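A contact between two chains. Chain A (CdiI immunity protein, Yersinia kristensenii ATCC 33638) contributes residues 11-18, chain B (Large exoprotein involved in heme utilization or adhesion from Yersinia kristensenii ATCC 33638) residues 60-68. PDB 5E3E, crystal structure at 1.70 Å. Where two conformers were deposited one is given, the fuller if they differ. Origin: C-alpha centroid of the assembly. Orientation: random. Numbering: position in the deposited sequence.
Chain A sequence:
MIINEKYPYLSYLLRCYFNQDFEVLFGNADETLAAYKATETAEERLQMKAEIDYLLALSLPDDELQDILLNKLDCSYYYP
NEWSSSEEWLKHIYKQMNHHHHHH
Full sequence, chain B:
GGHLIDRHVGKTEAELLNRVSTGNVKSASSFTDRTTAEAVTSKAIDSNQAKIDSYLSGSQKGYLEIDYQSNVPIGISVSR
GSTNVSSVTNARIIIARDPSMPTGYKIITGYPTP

Chain A (11-18) SYLLRCYF
Chain B, residues 60-68: QKGYLEIDY

A helix of the immunity protein lies almost at right angles across a strand of the exoprotein: the axes of helix 11-17 in chain A and strand 63-68 in chain B approach to 8.6 Å with an angle of 83° between their N-to-C directions. In register, C16(A) and E65(B) have the nearest CA atoms, 6.5 Å apart, and the two stretches together bury 415 Å². Helical hydrogen bonds run from R15(A) N to S11(A) O (2.8 Å) and from C16(A) N to Y12(A) O (2.9 Å). The turn then widens to a pi type, so that L13(A) O accepts from both Y17(A) N (3.1 Å) and F18(A) N (3.0 Å); F18(A), at phi/psi -80/45, has left the helix. The chain B strand is extended, with E65(B) at -88/130 and L64(B) at -139/131; Y63(B), E65(B) and D67(B) direct their CA-to-CB bonds toward the helix, and L64(B) directs its bond away.

The CA-to-CB bond of Y12(A) (chi1 t, chi2 68°) points sideways, but its hydroxyl reaches the chain B backbone, where Y63(B) N donates to Y12(A) OH at 2.9 Å and 141°. G62(B) N also lies 3.2 Å from Y12(A) OH. K61(B) (m, t, p, then -135°) lays its CE over one face of the Y12(A) ring, 3.1 Å from CE1, while its ammonium turns back on its own chain: K61(B) NZ donates to Y63(B) O at 2.7 Å.

The charged pair lies further along the strand. R15(A), m at chi1 and extended beyond it, directs its CA-to-CB bond toward chain B, and its NH1 donates to E65(B) OE2 at 3.0 Å and 156° in a salt bridge. E65(B) (t, t, chi3 -14°) brings this oxygen to the guanidinium edge, near its plane. R15(A) NE and NH2, Y12(A) OH, E65(B) OE2 and D67(B) OD1 have hydrogen bonds elsewhere in the structure. D67(B) (chi1 m) adds a second acidic group, its OD2 4.3 Å from R15(A) NH1, beyond salt-bridge range. E65(B) OE2 and D67(B) OD2 are 2.5 Å apart.

Between the polar sites, C16(A) (chi1 m) sets its CB 4.1 Å from Y63(B) CB and its SG 3.8 Å from E65(B) CB. Beyond the Y12(A) hydroxyl, on the side away from R15(A), Y63(B) (chi1 m, chi2 86°) turns its ring edge toward the face of Y17(A) (chi1 -80°, chi2 82°), with centroids 5.2 Å apart and planes at 87°; Y63(B) CE1 lies 3.3 Å from Y17(A) OH, a hydroxyl hydrogen-bonded elsewhere in the structure.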

# COMPACT_ATOMS: atom_id res chain seq x y z
N SER A 11 -3.59 6.91 -4.75
CA SER A 11 -3.91 5.74 -3.90
C SER A 11 -3.15 4.50 -4.42
O SER A 11 -2.64 3.72 -3.64
CB SER A 11 -5.39 5.46 -3.86
OG SER A 11 -6.04 6.57 -3.26
N TYR A 12 -3.07 4.34 -5.75
CA TYR A 12 -2.38 3.21 -6.35
C TYR A 12 -0.88 3.24 -6.03
O TYR A 12 -0.35 2.23 -5.55
CB TYR A 12 -2.60 3.19 -7.86
CG TYR A 12 -1.87 2.09 -8.58
CD1 TYR A 12 -2.23 0.75 -8.40
CD2 TYR A 12 -0.81 2.37 -9.39
CE1 TYR A 12 -1.56 -0.27 -9.05
CE2 TYR A 12 -0.12 1.35 -10.03
CZ TYR A 12 -0.49 0.03 -9.88
OH TYR A 12 0.20 -0.99 -10.56
N LEU A 13 -0.21 4.37 -6.28
CA LEU A 13 1.18 4.52 -5.87
C LEU A 13 1.38 4.19 -4.38
O LEU A 13 2.28 3.46 -4.02
CB LEU A 13 1.71 5.92 -6.12
CG LEU A 13 3.14 6.26 -5.71
CD1 LEU A 13 4.14 5.42 -6.53
CD2 LEU A 13 3.36 7.75 -5.92
N LEU A 14 0.56 4.78 -3.53
CA LEU A 14 0.82 4.78 -2.11
C LEU A 14 0.42 3.46 -1.45
O LEU A 14 1.02 3.09 -0.44
CB LEU A 14 0.13 5.98 -1.43
CG LEU A 14 0.68 7.35 -1.84
CD1 LEU A 14 0.01 8.50 -1.11
CD2 LEU A 14 2.18 7.45 -1.73
N ARG A 15 -0.51 2.74 -2.05
CA ARG A 15 -0.96 1.48 -1.50
C ARG A 15 -0.35 0.26 -2.15
O ARG A 15 -0.14 -0.73 -1.45
CB ARG A 15 -2.46 1.36 -1.52
CG ARG A 15 -3.15 2.43 -0.74
CD ARG A 15 -4.64 2.27 -0.81
NE ARG A 15 -5.37 3.32 -0.09
CZ ARG A 15 -6.70 3.34 0.08
NH1 ARG A 15 -7.48 2.37 -0.41
NH2 ARG A 15 -7.27 4.35 0.70
N CYS A 16 -0.07 0.30 -3.44
CA CYS A 16 0.46 -0.88 -4.11
C CYS A 16 1.98 -0.84 -4.16
O CYS A 16 2.62 -1.91 -4.14
CB CYS A 16 -0.11 -1.05 -5.51
SG CYS A 16 -1.84 -1.56 -5.52
N TYR A 17 2.57 0.35 -4.35
CA TYR A 17 4.01 0.46 -4.40
C TYR A 17 4.54 0.72 -3.00
O TYR A 17 5.40 -0.04 -2.56
CB TYR A 17 4.48 1.53 -5.41
CG TYR A 17 4.46 0.98 -6.82
CD1 TYR A 17 3.29 0.94 -7.56
CD2 TYR A 17 5.64 0.42 -7.38
CE1 TYR A 17 3.27 0.38 -8.82
CE2 TYR A 17 5.64 -0.09 -8.65
CZ TYR A 17 4.46 -0.12 -9.37
OH TYR A 17 4.46 -0.67 -10.63
N PHE A 18 4.07 1.77 -2.33
CA PHE A 18 4.49 2.00 -0.94
C PHE A 18 3.74 1.15 0.05
O PHE A 18 3.30 1.61 1.10
CB PHE A 18 4.49 3.48 -0.58
CG PHE A 18 5.56 4.26 -1.28
CD1 PHE A 18 6.87 4.17 -0.88
CD2 PHE A 18 5.26 5.04 -2.39
CE1 PHE A 18 7.87 4.88 -1.53
CE2 PHE A 18 6.27 5.77 -3.05
CZ PHE A 18 7.56 5.67 -2.61
N GLN B 60 -3.28 -2.35 -18.19
CA GLN B 60 -1.83 -2.45 -18.25
C GLN B 60 -1.15 -2.21 -16.86
O GLN B 60 0.06 -2.21 -16.75
CB GLN B 60 -1.30 -1.49 -19.32
CG GLN B 60 -1.82 -1.88 -20.70
CD GLN B 60 -1.30 -1.03 -21.85
OE1 GLN B 60 -2.06 -0.63 -22.75
NE2 GLN B 60 0.01 -0.80 -21.87
N LYS B 61 -1.95 -2.06 -15.81
CA LYS B 61 -1.41 -1.84 -14.47
C LYS B 61 -0.52 -3.00 -13.99
O LYS B 61 -0.81 -4.18 -14.25
CB LYS B 61 -2.54 -1.65 -13.47
CG LYS B 61 -3.24 -0.29 -13.55
CD LYS B 61 -4.38 -0.27 -12.55
CE LYS B 61 -3.83 -0.50 -11.15
NZ LYS B 61 -4.60 -1.46 -10.33
N GLY B 62 0.56 -2.66 -13.29
CA GLY B 62 1.47 -3.67 -12.76
C GLY B 62 0.87 -4.50 -11.64
O GLY B 62 1.21 -5.69 -11.49
N TYR B 63 0.01 -3.87 -10.85
CA TYR B 63 -0.58 -4.50 -9.65
C TYR B 63 -2.06 -4.16 -9.56
O TYR B 63 -2.52 -3.23 -10.22
CB TYR B 63 0.14 -4.00 -8.37
CG TYR B 63 1.62 -4.26 -8.44
CD1 TYR B 63 2.48 -3.34 -9.05
CD2 TYR B 63 2.15 -5.48 -8.03
CE1 TYR B 63 3.85 -3.60 -9.17
CE2 TYR B 63 3.50 -5.75 -8.14
CZ TYR B 63 4.36 -4.82 -8.71
OH TYR B 63 5.72 -5.06 -8.87
N LEU B 64 -2.75 -4.87 -8.68
CA LEU B 64 -4.14 -4.57 -8.33
C LEU B 64 -4.33 -4.74 -6.82
O LEU B 64 -3.94 -5.74 -6.23
CB LEU B 64 -5.11 -5.48 -9.07
CG LEU B 64 -6.62 -5.27 -8.79
CD1 LEU B 64 -7.15 -4.00 -9.43
CD2 LEU B 64 -7.40 -6.47 -9.25
N GLU B 65 -4.95 -3.73 -6.23
CA GLU B 65 -5.36 -3.72 -4.81
C GLU B 65 -6.75 -4.32 -4.68
O GLU B 65 -7.67 -3.89 -5.38
CB GLU B 65 -5.42 -2.26 -4.34
CG GLU B 65 -6.02 -2.04 -2.96
CD GLU B 65 -6.20 -0.57 -2.61
OE1 GLU B 65 -5.62 0.32 -3.31
OE2 GLU B 65 -6.90 -0.32 -1.58
N ILE B 66 -6.92 -5.27 -3.76
CA ILE B 66 -8.24 -5.76 -3.46
C ILE B 66 -8.39 -5.71 -1.96
O ILE B 66 -7.53 -6.16 -1.23
CB ILE B 66 -8.53 -7.16 -4.01
CG1 ILE B 66 -7.58 -8.19 -3.46
CG2 ILE B 66 -8.44 -7.16 -5.55
CD1 ILE B 66 -8.05 -9.62 -3.60
N ASP B 67 -9.49 -5.12 -1.54
CA ASP B 67 -9.73 -4.88 -0.12
C ASP B 67 -10.79 -5.81 0.41
O ASP B 67 -11.61 -6.36 -0.35
CB ASP B 67 -10.06 -3.40 0.10
CG ASP B 67 -8.87 -2.49 -0.25
OD1 ASP B 67 -7.78 -2.68 0.33
OD2 ASP B 67 -9.00 -1.61 -1.12
N TYR B 68 -10.71 -6.05 1.71
CA TYR B 68 -11.56 -6.96 2.44
C TYR B 68 -12.07 -6.15 3.62
O TYR B 68 -11.28 -5.48 4.29
CB TYR B 68 -10.73 -8.12 2.94
CG TYR B 68 -11.42 -9.02 3.96
CD1 TYR B 68 -12.31 -10.00 3.55
CD2 TYR B 68 -11.17 -8.87 5.32
CE1 TYR B 68 -12.92 -10.81 4.46
CE2 TYR B 68 -11.77 -9.71 6.25
CZ TYR B 68 -12.66 -10.67 5.81
OH TYR B 68 -13.29 -11.52 6.70